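Local atomic coordinates of ferritin (Ulva pertusa, PDB entry 3VNX), a protein that probably oxidises iron(II) and stores the iron inside a hollow shell built from 24 copies of the chain. Residues Y36-E39 with C40-A43; M94-Q97 with T98-G101; H176-Y179 with V180-R184; D119-G122 with E123-A127; Y52-S55 with Y56-A60. All coordinates share one frame; numbering follows the deposited sequence.

Contact 1 of 5, residues Y36-E39 with C40-A43; sequences YHIE and CEAA
Ala42 N donates to Ile38 O, and Ala43 N to Glu39 O, both at 2.8 Å. One residue earlier, Glu41 N reaches His37 O at 2.9 Å in an almost straight bond (175°); His37 is the N-cap residue, just before helix 38-66. The edge of its imidazole faces the start of the helix, with Cys40 N near the ring plane, and its CB lies 4.1 Å from Cys40 SG, a loose apolar touch.

Tyr36, still in the loop, supplies the other side-chain contact. Its ring atom CE2 comes within 3.8 Å of Glu41 CB, and the two side chains cross at roughly a right angle. Beyond that touch Glu41 runs on fully extended, which carries its carboxylate clear of the ring to a salt bridge with Arg33 through OE1 and to Arg103 N through OE2. Glu39 OE2 forms a salt bridge with Lys151.

This first turn is pinned between elements. The His37 ring stacks on that of His152, Ala43 packs on Leu145 and Ile148 of helix 123-151, and Tyr36 OH and Glu41 O both bond to the amide of Gln97 on helix 73-99.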
loop_
_atom_site.group_PDB
_atom_site.type_symbol
_atom_site.label_atom_id
_atom_site.label_comp_id
_atom_site.label_asym_id
_atom_site.label_seq_id
_atom_site.Cartn_x
_atom_site.Cartn_y
_atom_site.Cartn_z
ATOM N N TYR A 36 -40.554 -29.361 -32.088
ATOM C CA TYR A 36 -39.194 -29.733 -32.407
ATOM C C TYR A 36 -39.213 -31.019 -33.242
ATOM O O TYR A 36 -39.272 -32.122 -32.692
ATOM C CB TYR A 36 -38.375 -29.900 -31.104
ATOM C CG TYR A 36 -36.894 -30.048 -31.365
ATOM C CD1 TYR A 36 -36.158 -28.997 -31.907
ATOM C CD2 TYR A 36 -36.233 -31.244 -31.108
ATOM C CE1 TYR A 36 -34.791 -29.131 -32.175
ATOM C CE2 TYR A 36 -34.868 -31.386 -31.370
ATOM C CZ TYR A 36 -34.156 -30.324 -31.911
ATOM O OH TYR A 36 -32.807 -30.459 -32.176
ATOM N N HIS A 37 -39.150 -30.857 -34.567
ATOM C CA HIS A 37 -39.387 -31.931 -35.538
ATOM C C HIS A 37 -38.362 -33.050 -35.493
ATOM O O HIS A 37 -37.169 -32.820 -35.276
ATOM C CB HIS A 37 -39.451 -31.347 -36.958
ATOM C CG HIS A 37 -40.001 -32.289 -37.996
ATOM N ND1 HIS A 37 -41.326 -32.289 -38.375
ATOM C CD2 HIS A 37 -39.394 -33.228 -38.762
ATOM C CE1 HIS A 37 -41.518 -33.202 -39.313
ATOM N NE2 HIS A 37 -40.360 -33.779 -39.573
ATOM N N ILE A 38 -38.824 -34.273 -35.722
ATOM C CA ILE A 38 -37.926 -35.427 -35.656
ATOM C C ILE A 38 -36.789 -35.293 -36.643
ATOM O O ILE A 38 -35.657 -35.684 -36.365
ATOM C CB ILE A 38 -38.658 -36.743 -35.918
ATOM C CG1 ILE A 38 -39.350 -36.702 -37.290
ATOM C CG2 ILE A 38 -39.645 -37.035 -34.776
ATOM C CD1 ILE A 38 -40.017 -37.995 -37.667
ATOM N N GLU A 39 -37.093 -34.714 -37.794
ATOM C CA GLU A 39 -36.103 -34.567 -38.845
ATOM C C GLU A 39 -34.997 -33.607 -38.379
ATOM O O GLU A 39 -33.809 -33.856 -38.575
ATOM C CB GLU A 39 -36.789 -34.089 -40.126
ATOM C CG GLU A 39 -36.001 -34.329 -41.384
ATOM C CD GLU A 39 -36.828 -34.098 -42.635
ATOM O OE1 GLU A 39 -38.031 -34.427 -42.606
ATOM O OE2 GLU A 39 -36.265 -33.603 -43.640
ATOM N N CYS A 40 -35.403 -32.518 -37.741
ATOM C CA CYS A 40 -34.455 -31.610 -37.111
ATOM C C CYS A 40 -33.637 -32.317 -36.039
ATOM O O CYS A 40 -32.406 -32.263 -36.063
ATOM C CB CYS A 40 -35.188 -30.411 -36.507
ATOM S SG CYS A 40 -35.973 -29.359 -37.756
ATOM N N GLU A 41 -34.321 -32.985 -35.110
ATOM C CA GLU A 41 -33.649 -33.774 -34.074
ATOM C C GLU A 41 -32.610 -34.705 -34.672
ATOM O O GLU A 41 -31.487 -34.808 -34.167
ATOM C CB GLU A 41 -34.666 -34.607 -33.311
ATOM C CG GLU A 41 -34.072 -35.606 -32.332
ATOM C CD GLU A 41 -35.164 -36.410 -31.649
ATOM O OE1 GLU A 41 -36.234 -36.575 -32.284
ATOM O OE2 GLU A 41 -34.964 -36.872 -30.498
ATOM N N ALA A 42 -32.992 -35.379 -35.757
ATOM C CA ALA A 42 -32.089 -36.307 -36.436
ATOM C C ALA A 42 -30.933 -35.600 -37.167
ATOM O O ALA A 42 -29.805 -36.096 -37.185
ATOM C CB ALA A 42 -32.875 -37.230 -37.396
ATOM N N ALA A 43 -31.208 -34.451 -37.775
ATOM C CA ALA A 43 -30.151 -33.691 -38.444
ATOM C C ALA A 43 -29.090 -33.193 -37.459
ATOM O O ALA A 43 -27.905 -33.120 -37.793
ATOM C CB ALA A 43 -30.739 -32.521 -39.213
#

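Contact 2 of 5, residues M94-Q97 with T98-G101; sequences MDYQ and TKRG
Tyr96 has its CG anti to the backbone N (chi1 -163°), while Arg100 folds at both chi2 and chi3, and together these torsions lay the two side chains side by side, pointing the same way. Arg100 CG then sits 3.3 Å from Tyr96 CE2, a close contact of the aliphatic stem with the ring. The guanidinium stands at 90° to that ring and turns its edge to the phenol, with NH1 3.4 Å from Tyr96 OH in a weak hydrogen bond. The stronger mate of NH1 is Asp154, through a salt bridge.

A second pair lies one residue back. Lys99 bends at chi3 (-84°), bringing NZ to 3.5 Å from Asp95 OD2, a salt bridge whose length makes it weak; NZ also forms a long, weak ion pair with Asp171 of a second subunit. A water donates to Asp95 O at 2.9 Å and lies 2.9 Å from Thr98 OG1, tying the two residues together.

The helix ends here in a Schellman motif. Gly101 has a positive phi, at which a side chain would jam against the carbonyl oxygen of Arg100.

Around this C-terminal turn of helix 73-99, Tyr96 stacks on Phe160 of helix 155-201, Met94 packs on Ile48 of helix 38-66, and Gln97, its OE1 taken by Tyr36 OH, bonds through NE2 to Asn45 OD1 of helix 38-66.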
loop_
_atom_site.group_PDB
_atom_site.type_symbol
_atom_site.label_atom_id
_atom_site.label_comp_id
_atom_site.label_asym_id
_atom_site.label_seq_id
_atom_site.Cartn_x
_atom_site.Cartn_y
_atom_site.Cartn_z
ATOM N N MET A 94 -25.059 -31.238 -28.811
ATOM C CA MET A 94 -25.717 -32.158 -27.892
ATOM C C MET A 94 -26.488 -31.375 -26.847
ATOM O O MET A 94 -27.633 -31.704 -26.507
ATOM C CB MET A 94 -24.686 -33.087 -27.247
ATOM C CG MET A 94 -23.893 -33.880 -28.287
ATOM S SD MET A 94 -22.395 -34.668 -27.678
ATOM C CE MET A 94 -23.085 -35.795 -26.450
ATOM N N ASP A 95 -25.861 -30.316 -26.357
ATOM C CA ASP A 95 -26.502 -29.441 -25.393
ATOM C C ASP A 95 -27.810 -28.852 -25.947
ATOM O O ASP A 95 -28.845 -28.853 -25.278
ATOM C CB ASP A 95 -25.535 -28.336 -24.987
ATOM C CG ASP A 95 -26.192 -27.272 -24.130
ATOM O OD1 ASP A 95 -26.648 -27.596 -23.008
ATOM O OD2 ASP A 95 -26.253 -26.107 -24.578
ATOM N N TYR A 96 -27.775 -28.358 -27.176
ATOM C CA TYR A 96 -29.001 -27.835 -27.762
ATOM C C TYR A 96 -30.043 -28.939 -27.904
ATOM O O TYR A 96 -31.233 -28.706 -27.661
ATOM C CB TYR A 96 -28.755 -27.145 -29.116
ATOM C CG TYR A 96 -29.916 -26.259 -29.515
ATOM C CD1 TYR A 96 -30.090 -25.010 -28.912
ATOM C CD2 TYR A 96 -30.866 -26.679 -30.471
ATOM C CE1 TYR A 96 -31.171 -24.183 -29.242
ATOM C CE2 TYR A 96 -31.956 -25.854 -30.814
ATOM C CZ TYR A 96 -32.097 -24.606 -30.194
ATOM O OH TYR A 96 -33.144 -23.771 -30.508
ATOM N N GLN A 97 -29.590 -30.134 -28.294
ATOM C CA GLN A 97 -30.491 -31.263 -28.508
ATOM C C GLN A 97 -31.359 -31.506 -27.277
ATOM O O GLN A 97 -32.590 -31.515 -27.365
ATOM C CB GLN A 97 -29.715 -32.531 -28.866
ATOM C CG GLN A 97 -30.608 -33.710 -29.226
ATOM C CD GLN A 97 -31.166 -33.623 -30.653
ATOM O OE1 GLN A 97 -32.083 -32.837 -30.934
ATOM N NE2 GLN A 97 -30.607 -34.438 -31.562
ATOM N N THR A 98 -30.716 -31.688 -26.127
ATOM C CA THR A 98 -31.454 -31.952 -24.900
ATOM C C THR A 98 -32.117 -30.684 -24.346
ATOM O O THR A 98 -33.109 -30.745 -23.613
ATOM C CB THR A 98 -30.568 -32.631 -23.858
ATOM O OG1 THR A 98 -29.287 -31.991 -23.839
ATOM C CG2 THR A 98 -30.382 -34.105 -24.232
ATOM N N LYS A 99 -31.571 -29.532 -24.714
ATOM C CA LYS A 99 -32.228 -28.279 -24.415
ATOM C C LYS A 99 -33.637 -28.249 -25.037
ATOM O O LYS A 99 -34.589 -27.819 -24.391
ATOM C CB LYS A 99 -31.380 -27.092 -24.895
ATOM C CG LYS A 99 -31.788 -25.736 -24.295
ATOM C CD LYS A 99 -30.837 -24.597 -24.704
ATOM C CE LYS A 99 -29.609 -24.531 -23.798
ATOM N NZ LYS A 99 -28.583 -23.534 -24.273
ATOM N N ARG A 100 -33.776 -28.712 -26.280
ATOM C CA ARG A 100 -35.059 -28.606 -26.983
ATOM C C ARG A 100 -35.979 -29.807 -26.772
ATOM O O ARG A 100 -37.069 -29.857 -27.342
ATOM C CB ARG A 100 -34.853 -28.399 -28.492
ATOM C CG ARG A 100 -34.384 -26.999 -28.909
ATOM C CD ARG A 100 -35.449 -25.918 -28.685
ATOM N NE ARG A 100 -36.703 -26.199 -29.396
ATOM C CZ ARG A 100 -36.937 -25.914 -30.679
ATOM N NH1 ARG A 100 -35.998 -25.332 -31.416
ATOM N NH2 ARG A 100 -38.117 -26.208 -31.223
ATOM N N GLY A 101 -35.537 -30.772 -25.970
ATOM C CA GLY A 101 -36.320 -31.967 -25.702
ATOM C C GLY A 101 -35.939 -33.134 -26.605
ATOM O O GLY A 101 -36.419 -34.245 -26.423
HETATM O O HOH W 1 -29.240 -29.421 -22.464
#

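Contact 3 of 5, residues H176-Y179 with V180-R184; sequences HAVY and VSQLR
Gln182 lays its stem tightly over Val178 O, while the side chains of the same two residues meet only loosely. Gln182 has its CG beside its own backbone N (chi1 -74°), which presses CG to 3.3 Å from Val178 O and leads the amide back along the helix. There NE2 meets the edge of the Tyr179 ring, 3.8 Å from CD1, with ring and amide planes 38° apart. The loose part is the touch of Val178 CG1 on Gln182 CD, at 4.0 Å, beside a valine that stays partly exposed although it packs on Gly71 of a neighbouring subunit, whose Tyr193 meets the buried Gln182. Replacing Gln182 with an alanine would probably open a gap beside Val178 CG1 and leave this edge of the Tyr179 ring without its neighbour.

Leu183 N bonds to Tyr179 O at 2.9 Å, and Leu183 CG also passes close to that oxygen, at 3.5 Å.

The tyrosine hydroxyl is held by Glu175, one turn earlier. Within the bundle, Tyr179 sets its ring steeply against that of Phe78 from helix 73-99, and with Leu183 packs on Met128 of helix 123-151; Gln182 and Leu183 lie against Leu195 where helix 155-201 doubles back.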
loop_
_atom_site.group_PDB
_atom_site.type_symbol
_atom_site.label_atom_id
_atom_site.label_comp_id
_atom_site.label_asym_id
_atom_site.label_seq_id
_atom_site.Cartn_x
_atom_site.Cartn_y
_atom_site.Cartn_z
ATOM N N HIS A 176 -8.207 -20.893 -42.425
ATOM C CA HIS A 176 -7.488 -22.015 -43.034
ATOM C C HIS A 176 -7.018 -21.687 -44.447
ATOM O O HIS A 176 -5.951 -22.131 -44.871
ATOM C CB HIS A 176 -8.313 -23.290 -43.025
ATOM C CG HIS A 176 -8.387 -23.947 -41.682
ATOM N ND1 HIS A 176 -7.623 -25.043 -41.348
ATOM C CD2 HIS A 176 -9.132 -23.659 -40.591
ATOM C CE1 HIS A 176 -7.898 -25.407 -40.108
ATOM N NE2 HIS A 176 -8.808 -24.582 -39.625
ATOM N N ALA A 177 -7.795 -20.886 -45.166
ATOM C CA ALA A 177 -7.381 -20.473 -46.506
ATOM C C ALA A 177 -6.035 -19.755 -46.424
ATOM O O ALA A 177 -5.106 -20.066 -47.183
ATOM C CB ALA A 177 -8.446 -19.598 -47.174
ATOM N N VAL A 178 -5.924 -18.825 -45.472
ATOM C CA VAL A 178 -4.689 -18.062 -45.265
ATOM C C VAL A 178 -3.452 -18.927 -44.970
ATOM O O VAL A 178 -2.392 -18.717 -45.574
ATOM C CB VAL A 178 -4.873 -17.022 -44.160
ATOM C CG1 VAL A 178 -3.539 -16.322 -43.845
ATOM C CG2 VAL A 178 -5.935 -16.029 -44.581
ATOM N N TYR A 179 -3.586 -19.891 -44.058
ATOM C CA TYR A 179 -2.506 -20.854 -43.793
ATOM C C TYR A 179 -2.012 -21.532 -45.057
ATOM O O TYR A 179 -0.800 -21.709 -45.253
ATOM C CB TYR A 179 -2.972 -21.971 -42.861
ATOM C CG TYR A 179 -3.302 -21.523 -41.469
ATOM C CD1 TYR A 179 -2.502 -20.592 -40.801
ATOM C CD2 TYR A 179 -4.403 -22.052 -40.807
ATOM C CE1 TYR A 179 -2.811 -20.185 -39.518
ATOM C CE2 TYR A 179 -4.716 -21.660 -39.522
ATOM C CZ TYR A 179 -3.921 -20.728 -38.883
ATOM O OH TYR A 179 -4.255 -20.357 -37.602
ATOM N N VAL A 180 -2.969 -21.969 -45.876
ATOM C CA VAL A 180 -2.651 -22.623 -47.138
ATOM C C VAL A 180 -1.883 -21.660 -48.036
ATOM O O VAL A 180 -0.830 -22.000 -48.586
ATOM C CB VAL A 180 -3.924 -23.135 -47.857
ATOM C CG1 VAL A 180 -3.614 -23.516 -49.288
ATOM C CG2 VAL A 180 -4.520 -24.324 -47.104
ATOM N N SER A 181 -2.411 -20.446 -48.160
ATOM C CA SER A 181 -1.754 -19.414 -48.942
ATOM C C SER A 181 -0.319 -19.195 -48.437
ATOM O O SER A 181 0.617 -19.054 -49.237
ATOM C CB SER A 181 -2.563 -18.120 -48.878
ATOM O OG SER A 181 -1.806 -17.032 -49.366
ATOM N N GLN A 182 -0.143 -19.174 -47.116
ATOM C CA GLN A 182 1.181 -18.943 -46.549
ATOM C C GLN A 182 2.165 -20.083 -46.858
ATOM O O GLN A 182 3.321 -19.843 -47.245
ATOM C CB GLN A 182 1.078 -18.728 -45.041
ATOM C CG GLN A 182 0.507 -17.381 -44.670
ATOM C CD GLN A 182 0.342 -17.213 -43.172
ATOM O OE1 GLN A 182 0.578 -16.132 -42.632
ATOM N NE2 GLN A 182 -0.060 -18.287 -42.490
ATOM N N LEU A 183 1.715 -21.320 -46.678
ATOM C CA LEU A 183 2.585 -22.467 -46.914
ATOM C C LEU A 183 3.017 -22.511 -48.384
ATOM O O LEU A 183 4.187 -22.758 -48.698
ATOM C CB LEU A 183 1.895 -23.758 -46.476
ATOM C CG LEU A 183 1.931 -23.953 -44.956
ATOM C CD1 LEU A 183 1.122 -25.166 -44.501
ATOM C CD2 LEU A 183 3.380 -24.071 -44.510
ATOM N N ARG A 184 2.065 -22.235 -49.270
ATOM C CA ARG A 184 2.347 -22.101 -50.690
ATOM C C ARG A 184 3.369 -20.998 -50.959
ATOM O O ARG A 184 4.262 -21.173 -51.778
ATOM C CB ARG A 184 1.057 -21.834 -51.476
ATOM C CG ARG A 184 0.080 -23.008 -51.475
ATOM C CD ARG A 184 -1.120 -22.752 -52.378
ATOM N NE ARG A 184 -1.880 -23.972 -52.671
ATOM C CZ ARG A 184 -2.679 -24.119 -53.727
ATOM N NH1 ARG A 184 -2.825 -23.126 -54.599
ATOM N NH2 ARG A 184 -3.338 -25.255 -53.912
#

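Contact 4 of 5, residues D119-G122 with E123-A127; sequences DDKG and EALYA
Leu125 reaches back over the residue four places before it. With its CG anti to the backbone N (chi1 172°), CD2 lies 3.9 Å from Lys121 CB and equally near CG, while its CB sits 3.5 Å from Lys121 O. Lys121 runs extended as far as CE, then turns at chi4 (-77°); its stem thus touches the leucine while NZ leads away to a salt bridge with Glu129 and a bond to Thr23 O of a neighbouring subunit. With an alanine in place of Leu125, the lysine stem would probably lose its apolar cover and turn more freely, and a gap would open against Leu183.

Glu123 adopts an unusual shape. Its first torsion is nearly eclipsed (chi1 -1°) and a bend at chi2 curls the carboxylate round to its own backbone, where OE1 takes a weak bond from Ala124 N at 2.8 Å. Tyr126 keeps its CB close to Gly122 O, at 3.2 Å, but its ring swings off toward Phe116 and Asn118.

Where a direct bond is lacking, a water donates to Lys121 O and accepts from Leu125 N, bridging loop to helix. Gly122 O accepts from Tyr126 N at 3.0 Å. Together these features mark the N-terminus of helix 123-151, with Gly122 as N-cap at a positive phi that suits glycine, since any CB there would jam against Lys121 O.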
loop_
_atom_site.group_PDB
_atom_site.type_symbol
_atom_site.label_atom_id
_atom_site.label_comp_id
_atom_site.label_asym_id
_atom_site.label_seq_id
_atom_site.Cartn_x
_atom_site.Cartn_y
_atom_site.Cartn_z
ATOM N N ASP A 119 4.809 -36.024 -51.131
ATOM C CA ASP A 119 6.053 -35.620 -51.772
ATOM C C ASP A 119 5.870 -34.382 -52.629
ATOM O O ASP A 119 6.768 -33.552 -52.724
ATOM C CB ASP A 119 6.622 -36.771 -52.608
ATOM C CG ASP A 119 7.085 -37.938 -51.753
ATOM O OD1 ASP A 119 7.450 -37.717 -50.572
ATOM O OD2 ASP A 119 7.086 -39.077 -52.267
ATOM N N ASP A 120 4.705 -34.258 -53.247
ATOM C CA ASP A 120 4.425 -33.101 -54.085
ATOM C C ASP A 120 4.364 -31.849 -53.228
ATOM O O ASP A 120 5.162 -30.923 -53.396
ATOM C CB ASP A 120 3.097 -33.271 -54.825
ATOM C CG ASP A 120 2.648 -31.992 -55.525
ATOM O OD1 ASP A 120 3.528 -31.198 -55.944
ATOM O OD2 ASP A 120 1.415 -31.788 -55.658
ATOM N N LYS A 121 3.419 -31.833 -52.297
ATOM C CA LYS A 121 3.136 -30.618 -51.555
ATOM C C LYS A 121 3.924 -30.444 -50.244
ATOM O O LYS A 121 4.131 -29.315 -49.779
ATOM C CB LYS A 121 1.624 -30.480 -51.367
ATOM C CG LYS A 121 0.964 -29.924 -52.629
ATOM C CD LYS A 121 -0.534 -29.880 -52.536
ATOM C CE LYS A 121 -1.158 -29.435 -53.857
ATOM N NZ LYS A 121 -1.075 -27.965 -54.109
ATOM N N GLY A 122 4.408 -31.552 -49.686
ATOM C CA GLY A 122 4.995 -31.541 -48.358
ATOM C C GLY A 122 3.864 -31.817 -47.392
ATOM O O GLY A 122 2.723 -31.435 -47.677
ATOM N N GLU A 123 4.141 -32.500 -46.278
ATOM C CA GLU A 123 3.065 -32.846 -45.336
ATOM C C GLU A 123 2.399 -31.614 -44.699
ATOM O O GLU A 123 1.187 -31.610 -44.450
ATOM C CB GLU A 123 3.524 -33.817 -44.240
ATOM C CG GLU A 123 4.980 -34.261 -44.317
ATOM C CD GLU A 123 5.948 -33.192 -43.848
ATOM O OE1 GLU A 123 5.523 -32.021 -43.719
ATOM O OE2 GLU A 123 7.132 -33.521 -43.615
ATOM N N ALA A 124 3.182 -30.577 -44.425
ATOM C CA ALA A 124 2.610 -29.382 -43.827
ATOM C C ALA A 124 1.490 -28.892 -44.725
ATOM O O ALA A 124 0.303 -28.928 -44.354
ATOM C CB ALA A 124 3.671 -28.299 -43.647
ATOM N N LEU A 125 1.876 -28.464 -45.924
ATOM C CA LEU A 125 0.940 -27.853 -46.851
ATOM C C LEU A 125 -0.214 -28.787 -47.133
ATOM O O LEU A 125 -1.375 -28.370 -47.175
ATOM C CB LEU A 125 1.638 -27.479 -48.162
ATOM C CG LEU A 125 0.700 -27.012 -49.269
ATOM C CD1 LEU A 125 -0.162 -25.823 -48.830
ATOM C CD2 LEU A 125 1.512 -26.658 -50.495
ATOM N N TYR A 126 0.109 -30.058 -47.329
ATOM C CA TYR A 126 -0.921 -31.045 -47.611
ATOM C C TYR A 126 -1.945 -31.114 -46.481
ATOM O O TYR A 126 -3.146 -30.990 -46.724
ATOM C CB TYR A 126 -0.312 -32.417 -47.868
ATOM C CG TYR A 126 -1.354 -33.507 -47.930
ATOM C CD1 TYR A 126 -1.342 -34.563 -47.018
ATOM C CD2 TYR A 126 -2.373 -33.471 -48.880
ATOM C CE1 TYR A 126 -2.305 -35.564 -47.068
ATOM C CE2 TYR A 126 -3.340 -34.466 -48.938
ATOM C CZ TYR A 126 -3.298 -35.510 -48.030
ATOM O OH TYR A 126 -4.251 -36.499 -48.077
ATOM N N ALA A 127 -1.468 -31.307 -45.252
ATOM C CA ALA A 127 -2.339 -31.327 -44.085
ATOM C C ALA A 127 -3.212 -30.076 -43.995
ATOM O O ALA A 127 -4.405 -30.161 -43.649
ATOM C CB ALA A 127 -1.523 -31.499 -42.809
HETATM O O HOH W 2 4.748 -28.420 -47.094
#

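Contact 5 of 5, residues Y52-S55 with Y56-A60; sequences YTIS and YVYHA
The middle of helix 38-66, one of the long helices of the ferritin four-helix bundle, contains the pair Ile54 and Tyr58, one turn apart and side by side, pointing the same way. Ile54 CG2 is the branch that touches: it meets the Tyr58 ring at CE2, 3.5 Å off, and at CD2, 3.8 Å off. Tyr58 has its CG beside the backbone N (chi1 -80°), which also brings CG to 3.4 Å from Ile54 O, so the base of the ring lies close to the isoleucine carbonyl. That oxygen accepts from Tyr58 N at 2.9 Å. The far end of the ring is fixed by Glu135, which bonds to Tyr58 OH.

On another flank Val57 CG2 approaches Thr53 O at 3.3 Å, beside the bond from Val57 N to the same oxygen (2.9 Å, 163°). Ser55 O has two donors, His59 N at 3.0 Å and Ser83 OG of helix 73-99.

The hydroxyls of Tyr52 and Tyr56 and the ring of His59 look across a subunit interface. Tyr52 OH bonds to His59 ND1 of a neighbouring subunit, and His59 ND1 to Tyr52 OH of that same subunit, a reciprocal pairing. Tyr56 OH reaches Lys107 O there too. Within the chain, Ile54 and Val57 pack on Asn138 and Leu134 of helix 123-151, while Tyr52 lies on Arg87 and Ala90 of helix 73-99.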
loop_
_atom_site.group_PDB
_atom_site.type_symbol
_atom_site.label_atom_id
_atom_site.label_comp_id
_atom_site.label_asym_id
_atom_site.label_seq_id
_atom_site.Cartn_x
_atom_site.Cartn_y
_atom_site.Cartn_z
ATOM N N TYR A 52 -17.899 -34.618 -34.277
ATOM C CA TYR A 52 -17.188 -35.652 -33.536
ATOM C C TYR A 52 -16.180 -36.391 -34.422
ATOM O O TYR A 52 -15.061 -36.647 -33.984
ATOM C CB TYR A 52 -18.150 -36.617 -32.837
ATOM C CG TYR A 52 -17.898 -36.750 -31.344
ATOM C CD1 TYR A 52 -16.633 -37.091 -30.866
ATOM C CD2 TYR A 52 -18.921 -36.540 -30.414
ATOM C CE1 TYR A 52 -16.383 -37.211 -29.499
ATOM C CE2 TYR A 52 -18.690 -36.669 -29.037
ATOM C CZ TYR A 52 -17.412 -37.005 -28.587
ATOM O OH TYR A 52 -17.148 -37.143 -27.231
ATOM N N THR A 53 -16.546 -36.702 -35.666
ATOM C CA THR A 53 -15.619 -37.361 -36.595
ATOM C C THR A 53 -14.424 -36.466 -36.903
ATOM O O THR A 53 -13.266 -36.902 -36.850
ATOM C CB THR A 53 -16.292 -37.746 -37.940
ATOM O OG1 THR A 53 -17.253 -38.780 -37.721
ATOM C CG2 THR A 53 -15.257 -38.245 -38.934
ATOM N N ILE A 54 -14.713 -35.207 -37.232
ATOM C CA ILE A 54 -13.654 -34.252 -37.576
ATOM C C ILE A 54 -12.690 -34.002 -36.398
ATOM O O ILE A 54 -11.483 -33.822 -36.581
ATOM C CB ILE A 54 -14.252 -32.934 -38.076
ATOM C CG1 ILE A 54 -14.945 -33.154 -39.422
ATOM C CG2 ILE A 54 -13.188 -31.858 -38.181
ATOM C CD1 ILE A 54 -15.693 -31.937 -39.900
ATOM N N SER A 55 -13.233 -34.004 -35.190
ATOM C CA SER A 55 -12.396 -33.921 -34.009
ATOM C C SER A 55 -11.400 -35.084 -33.986
ATOM O O SER A 55 -10.222 -34.898 -33.671
ATOM C CB SER A 55 -13.264 -33.935 -32.754
ATOM O OG SER A 55 -12.462 -34.088 -31.611
ATOM N N TYR A 56 -11.878 -36.279 -34.333
ATOM C CA TYR A 56 -11.061 -37.492 -34.266
ATOM C C TYR A 56 -9.973 -37.441 -35.343
ATOM O O TYR A 56 -8.806 -37.780 -35.106
ATOM C CB TYR A 56 -11.968 -38.702 -34.470
ATOM C CG TYR A 56 -11.523 -40.029 -33.864
ATOM C CD1 TYR A 56 -11.121 -40.122 -32.539
ATOM C CD2 TYR A 56 -11.575 -41.202 -34.618
ATOM C CE1 TYR A 56 -10.752 -41.353 -31.988
ATOM C CE2 TYR A 56 -11.206 -42.430 -34.085
ATOM C CZ TYR A 56 -10.802 -42.506 -32.772
ATOM O OH TYR A 56 -10.437 -43.731 -32.246
ATOM N N VAL A 57 -10.365 -37.000 -36.530
ATOM C CA VAL A 57 -9.427 -36.828 -37.626
ATOM C C VAL A 57 -8.353 -35.833 -37.239
ATOM O O VAL A 57 -7.164 -36.068 -37.472
ATOM C CB VAL A 57 -10.131 -36.299 -38.867
ATOM C CG1 VAL A 57 -9.110 -35.961 -39.938
ATOM C CG2 VAL A 57 -11.146 -37.313 -39.365
ATOM N N TYR A 58 -8.768 -34.712 -36.652
ATOM C CA TYR A 58 -7.797 -33.715 -36.219
ATOM C C TYR A 58 -6.835 -34.278 -35.185
ATOM O O TYR A 58 -5.649 -33.927 -35.170
ATOM C CB TYR A 58 -8.480 -32.450 -35.707
ATOM C CG TYR A 58 -8.917 -31.556 -36.847
ATOM C CD1 TYR A 58 -8.290 -31.641 -38.083
ATOM C CD2 TYR A 58 -9.952 -30.638 -36.697
ATOM C CE1 TYR A 58 -8.674 -30.840 -39.143
ATOM C CE2 TYR A 58 -10.347 -29.827 -37.757
ATOM C CZ TYR A 58 -9.699 -29.933 -38.986
ATOM O OH TYR A 58 -10.067 -29.144 -40.067
ATOM N N HIS A 59 -7.345 -35.166 -34.330
ATOM C CA HIS A 59 -6.501 -35.793 -33.331
ATOM C C HIS A 59 -5.462 -36.692 -34.010
ATOM O O HIS A 59 -4.309 -36.773 -33.569
ATOM C CB HIS A 59 -7.332 -36.582 -32.323
ATOM C CG HIS A 59 -6.700 -36.661 -30.972
ATOM N ND1 HIS A 59 -7.355 -37.173 -29.869
ATOM C CD2 HIS A 59 -5.478 -36.275 -30.535
ATOM C CE1 HIS A 59 -6.557 -37.108 -28.818
ATOM N NE2 HIS A 59 -5.408 -36.570 -29.197
ATOM N N ALA A 60 -5.862 -37.353 -35.095
ATOM C CA ALA A 60 -4.912 -38.181 -35.841
ATOM C C ALA A 60 -3.805 -37.311 -36.470
ATOM O O ALA A 60 -2.614 -37.670 -36.443
ATOM C CB ALA A 60 -5.634 -39.024 -36.896
#

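Overall arrangement
Contacts 1 and 2 share one end of the bundle, and contacts 3 and 4 the opposite one: the centres of contacts 1 and 4 are about 40 Å apart. Contact 5 lies between, on the same helix as contact 1 but about 25 Å from it centre to centre. Contacts 2, 3 and 5 are mostly buried, contact 1 is partly so, and contact 4 lies at the surface. Chemistry follows place: contacts 1 and 4 open helices, contact 2 ends one in a glycine Schellman motif flanked by charged side chains, and contacts 3 and 5 are mid-helix packing. Contacts 3 and 4 meet through Leu183 and Leu125, whereas contacts 2 and 5 both touch the same neighbouring subunit.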